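Local coordinates for protein putative poly(3-hydroxybutyrate) depolymerase LpqC (Bordetella parapertussis 12822, PDB 3D0K) that probably hydrolyses ester bonds as a putative poly(3-hydroxybutyrate) depolymerase with an alpha-beta-alpha sandwich fold, at residues Val58-Val63 with Pro88-Glu93. Sequence-based numbering, arbitrary orientation.
Sequences VVQHGV and PTFSDE
His61 lays the edge of its imidazole against the backbone of Thr89 and Phe90, where two parallel neighbouring strands of the central sheet run out into loops. Its NE2 accepts a nearly straight hydrogen bond from Phe90 N, 3.0 Å away with an N-H...N angle of 172°, and the donor lies almost in the ring plane. Thr89 CA meets the same edge, 3.5 Å from NE2, while the Thr89 methyl CG2 sits 3.9 Å from CD2. The first torsion sets CG between the backbone N and the carbonyl carbon (chi1 54°). The turn of the ring about chi2 (58°) then leaves ND1 on the side of its own chain, where it donates to a lone pair of Gly62 O. That bond is more bent, and the oxygen is tilted out of the ring plane.

At the strand ends, water takes over from direct backbone pairing: a single molecule donates to Val59 O and Pro88 O and accepts from His61 N. On one side of this bridge the Pro88 ring packs across the ends of Val58 and Gln60, its CD lying 3.8 Å from Val58 CG1. The Gln60 chain, bent at chi2, brings its amide over the proline and close to the rim of the Phe90 ring. Helix 122-133 covers Val58, Gln60 and Phe90, and Phe90 also stacks on Phe40. Farther along, a second water joins Val63 O to Asp92 OD1.

Such loops at the carboxyl ends of parallel strands line the active-site side in alpha/beta-hydrolases, the fold that the GxSxG motif and strand order suggest here. Accepting at NE2 while donating at ND1 is consistent with a neutral His61 protonated on ND1, a tautomer in which one ring holds its own turn through ND1 and reaches the neighbouring loop through NE2.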
loop_
_atom_site.group_PDB
_atom_site.type_symbol
_atom_site.label_atom_id
_atom_site.label_comp_id
_atom_site.label_asym_id
_atom_site.label_seq_id
_atom_site.Cartn_x
_atom_site.Cartn_y
_atom_site.Cartn_z
ATOM N N VAL A 58 -1.201 -7.031 -4.154
ATOM C CA VAL A 58 -0.265 -5.969 -4.575
ATOM C C VAL A 58 0.512 -5.638 -3.274
ATOM O O VAL A 58 -0.098 -5.377 -2.255
ATOM C CB VAL A 58 -0.998 -4.764 -5.120
ATOM C CG1 VAL A 58 -0.031 -3.628 -5.493
ATOM C CG2 VAL A 58 -1.854 -5.160 -6.401
ATOM N N VAL A 59 1.836 -5.681 -3.323
ATOM C CA VAL A 59 2.653 -5.445 -2.114
ATOM C C VAL A 59 3.514 -4.219 -2.335
ATOM O O VAL A 59 4.306 -4.194 -3.293
ATOM C CB VAL A 59 3.532 -6.693 -1.837
ATOM C CG1 VAL A 59 4.504 -6.432 -0.736
ATOM C CG2 VAL A 59 2.657 -7.908 -1.530
ATOM N N GLN A 60 3.418 -3.210 -1.461
ATOM C CA GLN A 60 4.270 -2.021 -1.614
ATOM C C GLN A 60 5.411 -1.940 -0.595
ATOM O O GLN A 60 5.146 -1.967 0.592
ATOM C CB GLN A 60 3.460 -0.749 -1.562
ATOM C CG GLN A 60 2.454 -0.605 -2.724
ATOM C CD GLN A 60 3.178 -0.477 -4.067
ATOM O OE1 GLN A 60 4.357 -0.024 -4.132
ATOM N NE2 GLN A 60 2.492 -0.841 -5.136
ATOM N N HIS A 61 6.633 -1.824 -1.107
ATOM C CA HIS A 61 7.904 -1.855 -0.322
ATOM C C HIS A 61 8.018 -0.621 0.565
ATOM O O HIS A 61 7.307 0.360 0.366
ATOM C CB HIS A 61 9.112 -1.948 -1.293
ATOM C CG HIS A 61 9.143 -0.876 -2.369
ATOM N ND1 HIS A 61 9.169 0.477 -2.095
ATOM C CD2 HIS A 61 9.154 -0.977 -3.729
ATOM C CE1 HIS A 61 9.193 1.161 -3.227
ATOM N NE2 HIS A 61 9.211 0.297 -4.229
ATOM N N GLY A 62 8.924 -0.638 1.544
ATOM C CA GLY A 62 9.130 0.590 2.299
ATOM C C GLY A 62 10.218 1.469 1.669
ATOM O O GLY A 62 10.400 1.486 0.431
ATOM N N VAL A 63 10.965 2.140 2.538
ATOM C CA VAL A 63 11.879 3.227 2.165
ATOM C C VAL A 63 13.093 2.735 1.359
ATOM O O VAL A 63 13.585 3.446 0.459
ATOM C CB VAL A 63 12.297 4.068 3.435
ATOM C CG1 VAL A 63 13.211 3.260 4.369
ATOM C CG2 VAL A 63 12.934 5.426 3.017
ATOM N N PRO A 88 4.907 -3.622 -7.236
ATOM C CA PRO A 88 5.340 -2.475 -8.035
ATOM C C PRO A 88 6.489 -1.799 -7.292
ATOM O O PRO A 88 6.313 -1.363 -6.148
ATOM C CB PRO A 88 4.096 -1.566 -8.086
ATOM C CG PRO A 88 2.902 -2.526 -7.778
ATOM C CD PRO A 88 3.507 -3.472 -6.764
ATOM N N THR A 89 7.631 -1.671 -7.979
ATOM C CA THR A 89 8.890 -1.297 -7.353
ATOM C C THR A 89 9.440 -0.006 -7.951
ATOM O O THR A 89 9.712 0.049 -9.143
ATOM C CB THR A 89 9.892 -2.428 -7.534
ATOM O OG1 THR A 89 9.305 -3.619 -6.992
ATOM C CG2 THR A 89 11.168 -2.120 -6.812
ATOM N N PHE A 90 9.645 1.004 -7.092
ATOM C CA PHE A 90 9.990 2.374 -7.562
ATOM C C PHE A 90 11.379 2.700 -7.058
ATOM O O PHE A 90 11.577 2.926 -5.867
ATOM C CB PHE A 90 8.924 3.393 -7.056
ATOM C CG PHE A 90 7.536 3.095 -7.561
ATOM C CD1 PHE A 90 7.128 3.539 -8.805
ATOM C CD2 PHE A 90 6.658 2.289 -6.810
ATOM C CE1 PHE A 90 5.869 3.239 -9.275
ATOM C CE2 PHE A 90 5.407 1.982 -7.253
ATOM C CZ PHE A 90 5.009 2.427 -8.513
ATOM N N SER A 91 12.349 2.660 -7.958
ATOM C CA SER A 91 13.725 2.767 -7.561
ATOM C C SER A 91 14.049 4.175 -7.086
ATOM O O SER A 91 13.403 5.126 -7.498
ATOM C CB SER A 91 14.635 2.396 -8.736
ATOM O OG SER A 91 14.543 3.376 -9.761
ATOM N N ASP A 92 15.036 4.294 -6.213
ATOM C CA ASP A 92 15.517 5.604 -5.775
ATOM C C ASP A 92 16.041 6.423 -6.948
ATOM O O ASP A 92 15.928 7.670 -6.958
ATOM C CB ASP A 92 16.621 5.428 -4.767
ATOM C CG ASP A 92 16.111 5.191 -3.377
ATOM O OD1 ASP A 92 15.089 5.806 -2.976
ATOM O OD2 ASP A 92 16.756 4.391 -2.653
ATOM N N GLU A 93 16.595 5.736 -7.950
ATOM C CA GLU A 93 17.172 6.447 -9.080
ATOM C C GLU A 93 16.123 7.117 -9.953
ATOM O O GLU A 93 16.299 8.250 -10.335
ATOM C CB GLU A 93 18.059 5.532 -9.940
ATOM C CG GLU A 93 19.279 6.250 -10.453
ATOM C CD GLU A 93 19.630 5.915 -11.912
ATOM O OE1 GLU A 93 19.321 4.777 -12.400
ATOM O OE2 GLU A 93 20.245 6.818 -12.565
HETATM O O HOH W 1 6.681 -2.979 -3.803
HETATM O O HOH W 2 14.486 5.969 -0.314
#